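Local structure of PilY2 protein (Pseudomonas aeruginosa, 3TDQ) at residues V16-L22 with S43-V47; S51-S56 with D68-Q74. The protein is of unknown biochemical function but probably takes part in the biogenesis of type 4 fimbriae, the pili of this bacterium. All coordinates share one frame; numbering follows the deposited sequence.

In the fold
Both contacts reach the same antiparallel sheet, in which strands 6-17 and 52-58 are neighbours. Contact 2 lies near the centre of the chain, and most of its touching residues are buried. It pairs strand 52-58 with strand 65-71 through backbone hydrogen bonds and adds a polar side-chain pair. Contact 1 sits farther from the centre, and only two of its seven touching residues are buried. It packs the end of strand 6-17 and the turn after it against the 43-47 loop through apolar side chains, with no hydrogen bond between the segments. The two contacts touch where Ser43 packs on Ile69 and Val47 packs on Ile69 and Ile71. The 43-47 loop therefore bridges the hairpin end and strand 65-71.

Contact 1. Residues V16-L22 with S43-V47; sequences VQVEKNL and SLFQV
Val18 CG1 lies obliquely to the Phe45 ring, 3.8 Å from Phe45 CE1. The side chains as wholes cross at about a right angle. The second flat group, the amide of Asn21, meets Leu44 through its nitrogen, with Asn21 ND2 3.4 Å from Leu44 CD2. The same ND2 hydrogen-bonds Leu32 O and Asn34 OD1, which fixes the amide beside the leucine.

Val18 and Asn21 belong to the turn of a beta hairpin that links strands 6-17 and 22-25. The turn closes with a G1 beta bulge, in which Asn21 and Leu22 both face Gln17. Asn21 takes a left-handed backbone conformation (phi 54°, psi 46°). Gln17 N bonds Leu22 O at 2.8 Å. Gln17 O accepts from both Lys20 N and Leu22 N.

Leu44 is the main apolar partner from the loop. Its CG stands anti to the backbone N (chi1 -178°), and this carries both methyls to the hairpin. Leu44 CD2 reaches the turn and lies 3.6 Å from Val18 O. Leu44 CD1 turns to the strand end and packs on Val16 CG1 at 3.8 Å. Val47 is buried and offers its CG2 methyl to Val16. Beyond the contact, Val47 also packs on Ile69 and Ile71 of strand 65-71. Val16 divides its two methyls between the loop residues. Val16 CG1 also lies 3.6 Å from Leu44 O, while Val16 CG2 meets Val47 CG2 at 3.8 Å.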
ATOM      1  N   VAL A  16      15.947  -5.800   9.125  1.00 28.32           N
ATOM      2  CA  VAL A  16      16.039  -4.394   8.775  1.00 28.75           C
ATOM      3  C   VAL A  16      17.347  -3.870   9.358  1.00 32.79           C
ATOM      4  O   VAL A  16      17.618  -4.075  10.554  1.00 31.11           O
ATOM      5  CB  VAL A  16      14.839  -3.546   9.272  1.00 33.87           C
ATOM      6  CG1 VAL A  16      14.889  -2.135   8.680  1.00 33.60           C
ATOM      7  CG2 VAL A  16      13.507  -4.215   8.958  1.00 33.54           C
ATOM      8  N   GLN A  17      18.143  -3.196   8.527  1.00 28.10           N
ATOM      9  CA  GLN A  17      19.385  -2.576   8.981  1.00 29.81           C
ATOM     10  C   GLN A  17      19.229  -1.077   8.775  1.00 30.64           C
ATOM     11  O   GLN A  17      19.523  -0.571   7.693  1.00 28.01           O
ATOM     12  CB  GLN A  17      20.586  -3.159   8.213  1.00 32.43           C
ATOM     13  CG  GLN A  17      21.820  -3.183   9.061  1.00 54.82           C
ATOM     14  CD  GLN A  17      22.698  -4.357   8.735  1.00 81.43           C
ATOM     15  OE1 GLN A  17      23.444  -4.322   7.757  1.00 77.86           O
ATOM     16  NE2 GLN A  17      22.761  -5.327   9.627  1.00 76.70           N
ATOM     17  N   VAL A  18      18.656  -0.395   9.772  1.00 28.80           N
ATOM     18  CA  VAL A  18      18.348   1.039   9.694  1.00 29.08           C
ATOM     19  C   VAL A  18      19.609   1.885   9.408  1.00 34.31           C
ATOM     20  O   VAL A  18      19.533   2.825   8.613  1.00 34.75           O
ATOM     21  CB  VAL A  18      17.539   1.577  10.908  1.00 33.22           C
ATOM     22  CG1 VAL A  18      16.195   0.854  11.041  1.00 31.63           C
ATOM     23  CG2 VAL A  18      18.332   1.520  12.213  1.00 34.26           C
ATOM     24  N   GLU A  19      20.776   1.485   9.963  1.00 30.32           N
ATOM     25  CA  GLU A  19      22.056   2.180   9.822  1.00 30.37           C
ATOM     26  C   GLU A  19      22.576   2.176   8.384  1.00 33.28           C
ATOM     27  O   GLU A  19      23.345   3.068   8.022  1.00 31.62           O
ATOM     28  CB  GLU A  19      23.132   1.555  10.751  1.00 32.64           C
ATOM     29  CG  GLU A  19      22.759   1.504  12.221  1.00 44.54           C
ATOM     30  CD  GLU A  19      22.077   0.257  12.767  1.00 63.88           C
ATOM     31  OE1 GLU A  19      21.582  -0.565  11.955  1.00 42.33           O
ATOM     32  OE2 GLU A  19      22.000   0.131  14.013  1.00 56.21           O
ATOM     33  N   LYS A  20      22.176   1.171   7.576  1.00 29.54           N
ATOM     34  CA  LYS A  20      22.634   1.057   6.193  1.00 29.77           C
ATOM     35  C   LYS A  20      21.507   1.264   5.183  1.00 31.87           C
ATOM     36  O   LYS A  20      21.727   1.072   3.990  1.00 30.59           O
ATOM     37  CB  LYS A  20      23.283  -0.312   5.984  1.00 33.58           C
ATOM     38  CG  LYS A  20      24.691  -0.354   6.566  1.00 55.89           C
ATOM     39  CD  LYS A  20      25.199  -1.774   6.774  1.00 75.00           C
ATOM     40  CE  LYS A  20      26.713  -1.818   6.943  1.00 89.62           C
ATOM     41  NZ  LYS A  20      27.213  -1.140   8.181  1.00 98.81           N
ATOM     42  N   ASN A  21      20.304   1.649   5.652  1.00 27.91           N
ATOM     43  CA  ASN A  21      19.116   1.825   4.805  1.00 26.49           C
ATOM     44  C   ASN A  21      18.852   0.541   4.004  1.00 28.24           C
ATOM     45  O   ASN A  21      18.621   0.587   2.804  1.00 25.61           O
ATOM     46  CB  ASN A  21      19.263   3.055   3.864  1.00 24.66           C
ATOM     47  CG  ASN A  21      19.066   4.342   4.593  1.00 36.18           C
ATOM     48  OD1 ASN A  21      20.021   4.944   5.056  1.00 31.70           O
ATOM     49  ND2 ASN A  21      17.807   4.733   4.805  1.00 26.55           N
ATOM     50  N   LEU A  22      18.917  -0.605   4.666  1.00 26.62           N
ATOM     51  CA  LEU A  22      18.699  -1.879   3.987  1.00 26.22           C
ATOM     52  C   LEU A  22      17.578  -2.658   4.631  1.00 28.48           C
ATOM     53  O   LEU A  22      17.426  -2.657   5.856  1.00 28.77           O
ATOM     54  CB  LEU A  22      19.980  -2.763   3.979  1.00 27.21           C
ATOM     55  CG  LEU A  22      21.169  -2.337   3.131  1.00 33.08           C
ATOM     56  CD1 LEU A  22      22.380  -3.190   3.459  1.00 33.51           C
ATOM     57  CD2 LEU A  22      20.865  -2.391   1.620  1.00 34.85           C
ATOM     58  N   SER A  43       9.343   4.657   6.077  1.00 25.27           N
ATOM     59  CA  SER A  43       8.931   3.236   6.116  1.00 25.25           C
ATOM     60  C   SER A  43      10.024   2.328   6.702  1.00 28.09           C
ATOM     61  O   SER A  43       9.719   1.258   7.222  1.00 27.79           O
ATOM     62  CB  SER A  43       8.553   2.747   4.721  1.00 27.34           C
ATOM     63  OG  SER A  43       7.511   3.542   4.175  1.00 32.14           O
ATOM     64  N   LEU A  44      11.298   2.761   6.622  1.00 25.08           N
ATOM     65  CA  LEU A  44      12.434   2.028   7.177  1.00 24.75           C
ATOM     66  C   LEU A  44      12.235   1.719   8.683  1.00 31.46           C
ATOM     67  O   LEU A  44      12.646   0.664   9.151  1.00 32.34           O
ATOM     68  CB  LEU A  44      13.718   2.861   6.969  1.00 24.46           C
ATOM     69  CG  LEU A  44      15.037   2.235   7.445  1.00 28.33           C
ATOM     70  CD1 LEU A  44      15.397   0.988   6.650  1.00 26.70           C
ATOM     71  CD2 LEU A  44      16.159   3.247   7.394  1.00 32.92           C
ATOM     72  N   PHE A  45      11.566   2.619   9.416  1.00 28.55           N
ATOM     73  CA  PHE A  45      11.347   2.457  10.848  1.00 29.60           C
ATOM     74  C   PHE A  45       9.997   1.825  11.171  1.00 36.03           C
ATOM     75  O   PHE A  45       9.738   1.542  12.336  1.00 37.66           O
ATOM     76  CB  PHE A  45      11.508   3.806  11.571  1.00 32.31           C
ATOM     77  CG  PHE A  45      12.932   4.305  11.476  1.00 35.24           C
ATOM     78  CD1 PHE A  45      13.907   3.858  12.368  1.00 39.34           C
ATOM     79  CD2 PHE A  45      13.306   5.212  10.486  1.00 38.80           C
ATOM     80  CE1 PHE A  45      15.233   4.305  12.265  1.00 41.05           C
ATOM     81  CE2 PHE A  45      14.633   5.645  10.371  1.00 42.53           C
ATOM     82  CZ  PHE A  45      15.585   5.205  11.273  1.00 41.22           C
ATOM     83  N   GLN A  46       9.171   1.534  10.151  1.00 31.26           N
ATOM     84  CA  GLN A  46       7.862   0.897  10.318  1.00 30.14           C
ATOM     85  C   GLN A  46       7.932  -0.608  10.064  1.00 32.89           C
ATOM     86  O   GLN A  46       7.267  -1.372  10.773  1.00 31.98           O
ATOM     87  CB  GLN A  46       6.824   1.532   9.374  1.00 31.01           C
ATOM     88  CG  GLN A  46       6.549   3.002   9.683  1.00 40.38           C
ATOM     89  CD  GLN A  46       6.118   3.255  11.109  1.00 64.08           C
ATOM     90  OE1 GLN A  46       5.013   2.884  11.533  1.00 61.23           O
ATOM     91  NE2 GLN A  46       6.940   3.969  11.853  1.00 59.50           N
ATOM     92  N   VAL A  47       8.707  -1.038   9.044  1.00 29.15           N
ATOM     93  CA  VAL A  47       8.864  -2.464   8.750  1.00 28.38           C
ATOM     94  C   VAL A  47       9.677  -3.124   9.869  1.00 31.90           C
ATOM     95  O   VAL A  47      10.528  -2.488  10.483  1.00 31.19           O
ATOM     96  CB  VAL A  47       9.447  -2.776   7.345  1.00 31.46           C
ATOM     97  CG1 VAL A  47       8.488  -2.318   6.249  1.00 30.33           C
ATOM     98  CG2 VAL A  47      10.847  -2.184   7.146  1.00 31.41           C
TER

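Contact 2. Residues S51-S56 with D68-Q74; sequences SVVSYS and DIYIHKQ
His72 CG and Ser54 OG each stand anti to their own carbonyl carbon (chi1 -68° and -70°), and this brings the imidazole and the hydroxyl together. Ser54 OG lies in the His72 ring plane and hydrogen-bonds His72 NE2 at 2.6 Å. Tyr70 CD2 sits over the centre of one face of the imidazole, 4.0 Å above its plane. Nearby, Val52 CG2 meets the amide of Gln74 at NE2, 3.6 Å away.

Ser54 and Tyr70 exchange two backbone bonds, with Tyr70 N to Ser54 O at 2.9 Å. Ser56 and Asp68 form the next hydrogen-bonded pair; its second bond, Asp68 N to Ser56 O, is longer and more bent. Beyond the last bridge, His72 N bonds Val52 O at 2.8 Å. A water replaces the return bond, accepting from Val52 N and donating to His72 O. On the face of Val53, Tyr55, Ile69 and Ile71, Ile69 CD1 packs on Val53 CG1 at 3.9 Å.

Asp68 forms salt bridges with Arg38 and with Lys73 of the second subunit. Tyr70 OH bonds Glu8 of that subunit, so this strand also serves the dimer interface. Strands 52-58 and 65-71 form an antiparallel beta hairpin within a five-stranded sheet, consistent with the OB clan of this family.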
ATOM      1  N   SER A  51       7.135  -8.622   9.162  1.00 26.38           N
ATOM      2  CA  SER A  51       6.175  -7.812   8.387  1.00 25.90           C
ATOM      3  C   SER A  51       5.917  -8.459   7.039  1.00 29.30           C
ATOM      4  O   SER A  51       6.862  -8.899   6.368  1.00 28.12           O
ATOM      5  CB  SER A  51       6.670  -6.379   8.172  1.00 27.52           C
ATOM      6  OG  SER A  51       6.861  -5.673   9.384  1.00 34.85           O
ATOM      7  N   VAL A  52       4.640  -8.536   6.649  1.00 25.12           N
ATOM      8  CA  VAL A  52       4.261  -9.079   5.351  1.00 25.06           C
ATOM      9  C   VAL A  52       4.099  -7.843   4.473  1.00 27.46           C
ATOM     10  O   VAL A  52       3.375  -6.927   4.862  1.00 25.52           O
ATOM     11  CB  VAL A  52       3.002  -9.982   5.430  1.00 29.34           C
ATOM     12  CG1 VAL A  52       2.466 -10.303   4.037  1.00 28.66           C
ATOM     13  CG2 VAL A  52       3.290 -11.257   6.220  1.00 29.37           C
ATOM     14  N   VAL A  53       4.818  -7.774   3.342  1.00 23.69           N
ATOM     15  CA  VAL A  53       4.840  -6.525   2.551  1.00 22.71           C
ATOM     16  C   VAL A  53       4.606  -6.680   1.060  1.00 27.87           C
ATOM     17  O   VAL A  53       4.898  -7.717   0.487  1.00 27.31           O
ATOM     18  CB  VAL A  53       6.205  -5.808   2.753  1.00 24.92           C
ATOM     19  CG1 VAL A  53       6.318  -5.194   4.156  1.00 23.97           C
ATOM     20  CG2 VAL A  53       7.400  -6.744   2.437  1.00 24.26           C
ATOM     21  N   SER A  54       4.080  -5.608   0.443  1.00 26.07           N
ATOM     22  CA  SER A  54       3.961  -5.384  -1.000  1.00 25.13           C
ATOM     23  C   SER A  54       4.844  -4.187  -1.249  1.00 28.83           C
ATOM     24  O   SER A  54       4.823  -3.254  -0.432  1.00 25.99           O
ATOM     25  CB  SER A  54       2.521  -5.128  -1.428  1.00 28.07           C
ATOM     26  OG  SER A  54       1.776  -6.326  -1.313  1.00 35.50           O
ATOM     27  N   TYR A  55       5.682  -4.213  -2.299  1.00 25.54           N
ATOM     28  CA  TYR A  55       6.604  -3.088  -2.495  1.00 24.90           C
ATOM     29  C   TYR A  55       6.902  -2.861  -3.964  1.00 29.12           C
ATOM     30  O   TYR A  55       6.756  -3.769  -4.785  1.00 27.81           O
ATOM     31  CB  TYR A  55       7.929  -3.309  -1.706  1.00 25.38           C
ATOM     32  CG  TYR A  55       8.559  -4.657  -1.980  1.00 28.17           C
ATOM     33  CD1 TYR A  55       9.453  -4.830  -3.033  1.00 29.56           C
ATOM     34  CD2 TYR A  55       8.181  -5.786  -1.254  1.00 29.65           C
ATOM     35  CE1 TYR A  55       9.982  -6.082  -3.336  1.00 30.07           C
ATOM     36  CE2 TYR A  55       8.685  -7.050  -1.565  1.00 30.29           C
ATOM     37  CZ  TYR A  55       9.588  -7.192  -2.603  1.00 34.85           C
ATOM     38  OH  TYR A  55      10.100  -8.429  -2.906  1.00 36.53           O
ATOM     39  N   SER A  56       7.362  -1.655  -4.285  1.00 25.70           N
ATOM     40  CA  SER A  56       7.757  -1.317  -5.647  1.00 26.25           C
ATOM     41  C   SER A  56       8.874  -0.307  -5.594  1.00 29.35           C
ATOM     42  O   SER A  56       9.083   0.331  -4.560  1.00 27.90           O
ATOM     43  CB  SER A  56       6.567  -0.795  -6.456  1.00 29.37           C
ATOM     44  OG  SER A  56       5.977   0.341  -5.852  1.00 34.18           O
ATOM     45  N   ASP A  68       8.145   2.607  -2.510  1.00 24.89           N
ATOM     46  CA  ASP A  68       6.765   2.445  -2.019  1.00 24.81           C
ATOM     47  C   ASP A  68       6.624   1.089  -1.349  1.00 28.78           C
ATOM     48  O   ASP A  68       6.926   0.068  -1.974  1.00 27.63           O
ATOM     49  CB  ASP A  68       5.755   2.574  -3.201  1.00 27.02           C
ATOM     50  CG  ASP A  68       4.286   2.735  -2.803  1.00 39.32           C
ATOM     51  OD1 ASP A  68       3.999   2.816  -1.594  1.00 41.64           O
ATOM     52  OD2 ASP A  68       3.428   2.803  -3.710  1.00 40.82           O
ATOM     53  N   ILE A  69       6.224   1.061  -0.072  1.00 24.61           N
ATOM     54  CA  ILE A  69       6.075  -0.235   0.610  1.00 24.45           C
ATOM     55  C   ILE A  69       4.852  -0.199   1.537  1.00 27.71           C
ATOM     56  O   ILE A  69       4.651   0.767   2.270  1.00 25.79           O
ATOM     57  CB  ILE A  69       7.385  -0.677   1.329  1.00 26.53           C
ATOM     58  CG1 ILE A  69       7.277  -2.116   1.914  1.00 26.42           C
ATOM     59  CG2 ILE A  69       7.882   0.369   2.349  1.00 25.39           C
ATOM     60  CD1 ILE A  69       8.688  -2.814   2.208  1.00 28.88           C
ATOM     61  N   TYR A  70       4.055  -1.282   1.498  1.00 26.26           N
ATOM     62  CA  TYR A  70       2.833  -1.413   2.271  1.00 25.19           C
ATOM     63  C   TYR A  70       2.907  -2.644   3.175  1.00 27.47           C
ATOM     64  O   TYR A  70       3.228  -3.731   2.709  1.00 26.29           O
ATOM     65  CB  TYR A  70       1.622  -1.497   1.318  1.00 26.28           C
ATOM     66  CG  TYR A  70       0.295  -1.788   1.992  1.00 28.59           C
ATOM     67  CD1 TYR A  70      -0.512  -0.752   2.468  1.00 30.93           C
ATOM     68  CD2 TYR A  70      -0.197  -3.090   2.079  1.00 28.92           C
ATOM     69  CE1 TYR A  70      -1.753  -1.013   3.060  1.00 29.18           C
ATOM     70  CE2 TYR A  70      -1.436  -3.361   2.662  1.00 30.14           C
ATOM     71  CZ  TYR A  70      -2.209  -2.321   3.157  1.00 34.02           C
ATOM     72  OH  TYR A  70      -3.416  -2.607   3.762  1.00 28.67           O
ATOM     73  N   ILE A  71       2.576  -2.469   4.458  1.00 23.94           N
ATOM     74  CA  ILE A  71       2.556  -3.579   5.417  1.00 24.34           C
ATOM     75  C   ILE A  71       1.140  -4.138   5.457  1.00 30.81           C
ATOM     76  O   ILE A  71       0.196  -3.399   5.731  1.00 32.37           O
ATOM     77  CB  ILE A  71       3.065  -3.127   6.816  1.00 27.42           C
ATOM     78  CG1 ILE A  71       4.538  -2.591   6.743  1.00 28.55           C
ATOM     79  CG2 ILE A  71       2.932  -4.272   7.847  1.00 27.17           C
ATOM     80  CD1 ILE A  71       4.954  -1.623   7.931  1.00 35.91           C
ATOM     81  N   HIS A  72       0.994  -5.431   5.159  1.00 29.70           N
ATOM     82  CA  HIS A  72      -0.279  -6.148   5.215  1.00 31.08           C
ATOM     83  C   HIS A  72      -0.672  -6.340   6.673  1.00 34.30           C
ATOM     84  O   HIS A  72       0.143  -6.807   7.482  1.00 33.53           O
ATOM     85  CB  HIS A  72      -0.175  -7.488   4.480  1.00 32.61           C
ATOM     86  CG  HIS A  72      -0.017  -7.318   3.008  1.00 37.53           C
ATOM     87  ND1 HIS A  72      -1.110  -7.300   2.165  1.00 41.61           N
ATOM     88  CD2 HIS A  72       1.092  -7.047   2.286  1.00 39.81           C
ATOM     89  CE1 HIS A  72      -0.626  -7.071   0.948  1.00 41.00           C
ATOM     90  NE2 HIS A  72       0.696  -6.931   0.973  1.00 40.41           N
ATOM     91  N   LYS A  73      -1.920  -5.975   7.007  1.00 29.27           N
ATOM     92  CA  LYS A  73      -2.418  -6.073   8.384  1.00 29.76           C
ATOM     93  C   LYS A  73      -3.173  -7.375   8.584  1.00 32.17           C
ATOM     94  O   LYS A  73      -4.398  -7.383   8.672  1.00 32.03           O
ATOM     95  CB  LYS A  73      -3.294  -4.858   8.748  1.00 32.99           C
ATOM     96  CG  LYS A  73      -2.440  -3.648   9.098  1.00 46.53           C
ATOM     97  CD  LYS A  73      -2.437  -2.749   7.948  1.00 42.94           C
ATOM     98  CE  LYS A  73      -1.355  -1.713   7.894  1.00 35.20           C
ATOM     99  NZ  LYS A  73      -1.339  -1.181   6.482  1.00 27.30           N
ATOM    100  N   GLN A  74      -2.432  -8.470   8.615  1.00 29.34           N
ATOM    101  CA  GLN A  74      -2.959  -9.843   8.742  1.00 31.53           C
ATOM    102  C   GLN A  74      -3.721 -10.066  10.051  1.00 34.91           C
ATOM    103  O   GLN A  74      -4.614 -10.911  10.088  1.00 33.72           O
ATOM    104  CB  GLN A  74      -1.831 -10.874   8.623  1.00 32.67           C
ATOM    105  CG  GLN A  74      -1.263 -10.975   7.195  1.00 30.35           C
ATOM    106  CD  GLN A  74      -0.286 -12.099   7.057  1.00 38.74           C
ATOM    107  OE1 GLN A  74       0.292 -12.586   8.042  1.00 35.91           O
ATOM    108  NE2 GLN A  74      -0.072 -12.531   5.825  1.00 26.51           N
TER
HETATM  109  O   HOH W   1       2.503  -7.741   8.369  1.00 27.23           O